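Local coordinates for protein putative 2,5-diketo-D-gluconic acid reductase B (Sinorhizobium meliloti, PDB 3UP8) that probably reduces small carbonyl compounds such as methylglyoxal with NADPH, as an aldo/keto reductase related to 2,5-diketo-D-gluconate reductases, at residues A[167-172]-A[199-204]; A[218-223]-A[277-282]. One frame throughout, in Å; residues are numbered along the deposited sequence.

Contact 1: A[167-172]-A[199-204]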
loop_
_atom_site.group_PDB
_atom_site.type_symbol
_atom_site.label_atom_id
_atom_site.label_comp_id
_atom_site.label_asym_id
_atom_site.label_seq_id
_atom_site.Cartn_x
_atom_site.Cartn_y
_atom_site.Cartn_z
ATOM N N GLU A 167 8.543 -9.251 -15.346
ATOM C CA GLU A 167 7.697 -10.289 -15.936
ATOM C C GLU A 167 6.224 -9.868 -15.941
ATOM O O GLU A 167 5.555 -9.989 -16.955
ATOM C CB GLU A 167 7.874 -11.653 -15.234
ATOM C CG GLU A 167 6.893 -12.730 -15.734
ATOM C CD GLU A 167 7.030 -14.082 -15.040
ATOM O OE1 GLU A 167 7.210 -14.132 -13.802
ATOM O OE2 GLU A 167 6.929 -15.108 -15.743
ATOM N N ALA A 168 5.733 -9.360 -14.813
ATOM C CA ALA A 168 4.341 -8.880 -14.750
ATOM C C ALA A 168 4.034 -7.778 -15.767
ATOM O O ALA A 168 3.034 -7.852 -16.480
ATOM C CB ALA A 168 3.969 -8.453 -13.322
ATOM N N ALA A 169 4.906 -6.777 -15.863
ATOM C CA ALA A 169 4.746 -5.699 -16.842
ATOM C C ALA A 169 4.734 -6.231 -18.282
ATOM O O ALA A 169 3.936 -5.787 -19.115
ATOM C CB ALA A 169 5.862 -4.633 -16.657
ATOM N N ARG A 170 5.619 -7.184 -18.563
ATOM C CA ARG A 170 5.704 -7.814 -19.896
ATOM C C ARG A 170 4.460 -8.642 -20.276
ATOM O O ARG A 170 3.997 -8.580 -21.412
ATOM C CB ARG A 170 6.969 -8.687 -19.979
ATOM C CG ARG A 170 7.201 -9.371 -21.354
ATOM C CD ARG A 170 8.608 -9.990 -21.463
ATOM N NE ARG A 170 9.076 -10.671 -20.246
ATOM C CZ ARG A 170 8.694 -11.881 -19.832
ATOM N NH1 ARG A 170 7.791 -12.596 -20.509
ATOM N NH2 ARG A 170 9.197 -12.375 -18.714
ATOM N N LEU A 171 3.942 -9.430 -19.342
ATOM C CA LEU A 171 2.801 -10.315 -19.634
ATOM C C LEU A 171 1.436 -9.617 -19.630
ATOM O O LEU A 171 0.458 -10.169 -20.139
ATOM C CB LEU A 171 2.770 -11.483 -18.645
ATOM C CG LEU A 171 3.940 -12.463 -18.718
ATOM C CD1 LEU A 171 3.897 -13.429 -17.546
ATOM C CD2 LEU A 171 3.947 -13.214 -20.068
ATOM N N SER A 172 1.370 -8.410 -19.074
ATOM C CA SER A 172 0.068 -7.749 -18.839
ATOM C C SER A 172 -0.280 -6.761 -19.919
ATOM O O SER A 172 0.483 -5.834 -20.174
ATOM C CB SER A 172 0.054 -7.039 -17.480
ATOM O OG SER A 172 -1.226 -6.490 -17.210
ATOM N N LEU A 199 9.799 1.009 -15.057
ATOM C CA LEU A 199 8.572 0.411 -15.583
ATOM C C LEU A 199 7.354 1.334 -15.455
ATOM O O LEU A 199 6.289 1.049 -15.996
ATOM C CB LEU A 199 8.309 -0.957 -14.933
ATOM C CG LEU A 199 9.381 -2.033 -15.145
ATOM C CD1 LEU A 199 9.151 -3.225 -14.226
ATOM C CD2 LEU A 199 9.443 -2.503 -16.611
ATOM N N GLY A 200 7.526 2.452 -14.755
ATOM C CA GLY A 200 6.450 3.425 -14.608
ATOM C C GLY A 200 5.463 3.097 -13.508
ATOM O O GLY A 200 4.424 3.746 -13.392
HETATM N N MSE A 201 5.758 2.088 -12.694
HETATM C CA MSE A 201 4.876 1.801 -11.575
HETATM C C MSE A 201 5.344 2.525 -10.313
HETATM O O MSE A 201 6.479 2.974 -10.247
HETATM C CB MSE A 201 4.730 0.304 -11.348
HETATM C CG MSE A 201 5.963 -0.411 -10.868
HETATM SE SE MSE A 201 5.678 -2.365 -10.862
HETATM C CE MSE A 201 5.722 -2.697 -12.756
ATOM N N SER A 202 4.448 2.663 -9.345
ATOM C CA SER A 202 4.806 3.149 -8.022
ATOM C C SER A 202 5.182 1.999 -7.091
ATOM O O SER A 202 5.075 0.816 -7.432
ATOM C CB SER A 202 3.651 3.946 -7.411
ATOM O OG SER A 202 2.494 3.120 -7.316
ATOM N N LEU A 203 5.658 2.375 -5.915
ATOM C CA LEU A 203 5.843 1.462 -4.828
ATOM C C LEU A 203 4.872 1.857 -3.715
ATOM O O LEU A 203 4.819 3.028 -3.295
ATOM C CB LEU A 203 7.287 1.556 -4.352
ATOM C CG LEU A 203 7.781 0.582 -3.301
ATOM C CD1 LEU A 203 9.308 0.509 -3.375
ATOM C CD2 LEU A 203 7.312 1.003 -1.910
ATOM N N THR A 204 4.086 0.893 -3.252
ATOM C CA THR A 204 3.279 1.133 -2.081
ATOM C C THR A 204 3.910 0.481 -0.850
ATOM O O THR A 204 4.130 -0.722 -0.829
ATOM C CB THR A 204 1.843 0.657 -2.265
ATOM O OG1 THR A 204 1.267 1.346 -3.378
ATOM C CG2 THR A 204 1.017 0.970 -0.998
#
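A169, near the end of helix 162-171, meets L199 and M201 where the next helix of the barrel, 190-199, hands over to strand 202-206. Along the first segment, E167 and A168 turn to the other neighbour, helix 136-148, where they touch M136 and I140. A169 is the residue whose CB points at 199-204, and its methyl makes both contacts. On one side the CD2 methyl of L199 lies 4.2 Å from A169 CB, with L199 CD1 scarcely farther at 4.3 Å, so the two branches of the fork share the alanine. L199 reaches this place with CG opposite its carbonyl carbon (chi1 -61°), and it also rests on M165 and E166, about one turn before A169 in helix 162-171. M201, a selenomethionine, comes in methyl first: CE is 4.4 Å from A169 CB, while its SE stays 6.2 Å from that same CB. The CE of M201 is also 3.8 Å from L199 CD1, which makes the three side chains one apolar cluster. Farther on, the helix ends and S172 OG is hydrogen-bonded to A174 O. On the second segment, G200 has positive phi and is the C-prime residue of a Schellman motif that ends helix 190-199, and L199 and M201, on either side of this glycine in sequence, both face helix 162-171. No hydrogen bond or salt bridge crosses the contact, and only 85 Å² is buried, both sides summed. Between these two segments the contact is made by methyl groups alone, with no polar pair to set its direction; M165, touched by both L199 and M201, shares in setting the spacing.

Contact 2: A[218-223]-A[277-282]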
loop_
_atom_site.group_PDB
_atom_site.type_symbol
_atom_site.label_atom_id
_atom_site.label_comp_id
_atom_site.label_asym_id
_atom_site.label_seq_id
_atom_site.Cartn_x
_atom_site.Cartn_y
_atom_site.Cartn_z
ATOM N N PRO A 218 16.435 6.587 18.061
ATOM C CA PRO A 218 16.966 7.870 18.546
ATOM C C PRO A 218 17.215 8.880 17.425
ATOM O O PRO A 218 16.938 10.069 17.609
ATOM C CB PRO A 218 18.290 7.480 19.219
ATOM C CG PRO A 218 18.681 6.177 18.577
ATOM C CD PRO A 218 17.387 5.477 18.269
ATOM N N LEU A 219 17.731 8.424 16.282
ATOM C CA LEU A 219 17.931 9.329 15.156
ATOM C C LEU A 219 16.595 9.917 14.676
ATOM O O LEU A 219 16.496 11.125 14.420
ATOM C CB LEU A 219 18.697 8.662 14.009
ATOM C CG LEU A 219 18.838 9.474 12.708
ATOM C CD1 LEU A 219 19.801 10.657 12.851
ATOM C CD2 LEU A 219 19.273 8.584 11.548
ATOM N N LEU A 220 15.574 9.067 14.575
ATOM C CA LEU A 220 14.248 9.507 14.115
ATOM C C LEU A 220 13.549 10.421 15.117
ATOM O O LEU A 220 12.822 11.333 14.728
ATOM C CB LEU A 220 13.354 8.313 13.760
ATOM C CG LEU A 220 13.897 7.335 12.712
ATOM C CD1 LEU A 220 12.876 6.231 12.415
ATOM C CD2 LEU A 220 14.330 8.045 11.435
ATOM N N THR A 221 13.772 10.180 16.405
ATOM C CA THR A 221 13.258 11.069 17.444
ATOM C C THR A 221 13.972 12.422 17.377
ATOM O O THR A 221 13.354 13.461 17.615
ATOM C CB THR A 221 13.401 10.446 18.850
ATOM O OG1 THR A 221 12.732 9.180 18.879
ATOM C CG2 THR A 221 12.795 11.347 19.911
ATOM N N GLU A 222 15.260 12.399 17.033
ATOM C CA GLU A 222 16.055 13.620 16.919
ATOM C C GLU A 222 15.565 14.479 15.757
ATOM O O GLU A 222 15.362 15.691 15.900
ATOM C CB GLU A 222 17.548 13.310 16.749
ATOM C CG GLU A 222 18.428 14.564 16.872
ATOM C CD GLU A 222 19.826 14.404 16.294
ATOM O OE1 GLU A 222 20.366 13.270 16.266
ATOM O OE2 GLU A 222 20.401 15.435 15.885
ATOM N N ILE A 223 15.376 13.846 14.604
ATOM C CA ILE A 223 14.908 14.565 13.430
ATOM C C ILE A 223 13.500 15.091 13.670
ATOM O O ILE A 223 13.206 16.240 13.349
ATOM C CB ILE A 223 15.017 13.714 12.162
ATOM C CG1 ILE A 223 16.494 13.419 11.877
ATOM C CG2 ILE A 223 14.389 14.434 10.976
ATOM C CD1 ILE A 223 16.748 12.389 10.780
ATOM N N ARG A 277 18.103 7.073 5.349
ATOM C CA ARG A 277 18.498 6.032 4.399
ATOM C C ARG A 277 19.612 5.115 4.949
ATOM O O ARG A 277 19.650 3.910 4.635
ATOM C CB ARG A 277 18.915 6.675 3.070
ATOM C CG ARG A 277 19.038 5.709 1.890
ATOM C CD ARG A 277 19.901 6.303 0.772
ATOM N NE ARG A 277 20.706 5.281 0.081
ATOM C CZ ARG A 277 21.869 4.783 0.525
ATOM N NH1 ARG A 277 22.398 5.189 1.678
ATOM N NH2 ARG A 277 22.508 3.856 -0.184
ATOM N N GLU A 278 20.498 5.685 5.771
ATOM C CA GLU A 278 21.606 4.943 6.407
ATOM C C GLU A 278 21.170 3.886 7.429
ATOM O O GLU A 278 21.982 3.056 7.845
ATOM C CB GLU A 278 22.588 5.898 7.106
ATOM C CG GLU A 278 23.319 6.879 6.199
ATOM C CD GLU A 278 24.165 6.212 5.113
ATOM O OE1 GLU A 278 24.520 5.011 5.250
ATOM O OE2 GLU A 278 24.482 6.912 4.120
ATOM N N LEU A 279 19.909 3.937 7.849
ATOM C CA LEU A 279 19.380 2.995 8.832
ATOM C C LEU A 279 19.139 1.579 8.297
ATOM O O LEU A 279 18.847 0.683 9.080
ATOM C CB LEU A 279 18.100 3.545 9.482
ATOM C CG LEU A 279 18.243 4.811 10.332
ATOM C CD1 LEU A 279 16.872 5.300 10.801
ATOM C CD2 LEU A 279 19.188 4.577 11.514
ATOM N N ALA A 280 19.267 1.376 6.985
ATOM C CA ALA A 280 18.990 0.070 6.372
ATOM C C ALA A 280 19.914 -1.031 6.914
ATOM O O ALA A 280 21.122 -0.820 7.079
ATOM C CB ALA A 280 19.068 0.150 4.855
ATOM N N ARG A 281 19.321 -2.189 7.208
ATOM C CA ARG A 281 20.022 -3.325 7.809
ATOM C C ARG A 281 19.790 -4.566 6.948
ATOM O O ARG A 281 18.675 -4.768 6.442
ATOM C CB ARG A 281 19.495 -3.605 9.225
ATOM C CG ARG A 281 19.625 -2.474 10.258
ATOM C CD ARG A 281 21.060 -2.312 10.774
ATOM N NE ARG A 281 21.631 -3.580 11.247
ATOM C CZ ARG A 281 22.902 -3.942 11.077
ATOM N NH1 ARG A 281 23.753 -3.137 10.449
ATOM N NH2 ARG A 281 23.324 -5.118 11.527
ATOM N N PRO A 282 20.827 -5.416 6.788
ATOM C CA PRO A 282 20.640 -6.647 6.006
ATOM C C PRO A 282 19.571 -7.574 6.607
ATOM O O PRO A 282 19.024 -8.420 5.907
ATOM C CB PRO A 282 22.028 -7.305 6.033
ATOM C CG PRO A 282 22.703 -6.728 7.256
ATOM C CD PRO A 282 22.175 -5.331 7.395
#
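The type I beta turn R277-A280, at the end of helix 270-277, packs its leucine against the first turn of helix 218-227; in an aldo/keto reductase barrel both are helices added to the eight that alternate with the strands. The CB of L279 is directed toward helix 218-227, and its isobutyl group divides between two consecutive residues. Its CD2 lies 4.0 Å from L219 CD2, and its CG is almost as near the same methyl, at 4.1 Å. The other branch, CD1, sits 3.8 Å from L220 CD2 and 4.1 Å from L220 CG. The side chains cross obliquely in both pairs. Different first torsions let the two helix leucines converge: L219 has CG anti to its backbone N (chi1 174°), whereas L220, whose CB does not point at the turn, has CG opposite the carbonyl carbon, beside the backbone N (chi1 -56°), and this carries its end back to L279. Replacing L279 with an alanine would probably open a gap between the turn and the helix, leaving the CD2 methyls of L219 and L220 without the partner they now share. Nothing polar bridges the two segments, and the buried surface is a modest 115 Å². Within the turn, R277 NH1 and E278 OE2 form a long salt bridge of 3.6 Å, and the end of E278 leads away from the helix. L279 also touches D217, whose OD1 accepts a hydrogen bond from L220 N. Beyond the turn, L220 continues onto V276 of helix 270-277, A231 of helix 231-240 and Y186, while I223 packs against E272, V276 and V234, so helix 218-227 is seated on both of these helices.

How the contacts relate
The two contacts are separate pieces of apolar packing in one aldo/keto reductase barrel, with centres 29 Å apart and nearest atoms about 12 Å apart. They follow each other along the chain: strand 202-206, entered from contact 1, leads on toward helix 218-227, the first half of contact 2. Contact 1 joins the C-terminal ends of two successive barrel helices, near the starts of the strands that follow them, with its centre 15 Å from that of the chain; contact 2, at 22 Å, lies farther out and ties the two added helices, 218-227 and 270-277, together through the turn that follows the second. Both lie away from the predicted proton donor Y70, K95, predicted to lower its pKa, and the predicted substrate-binding H128.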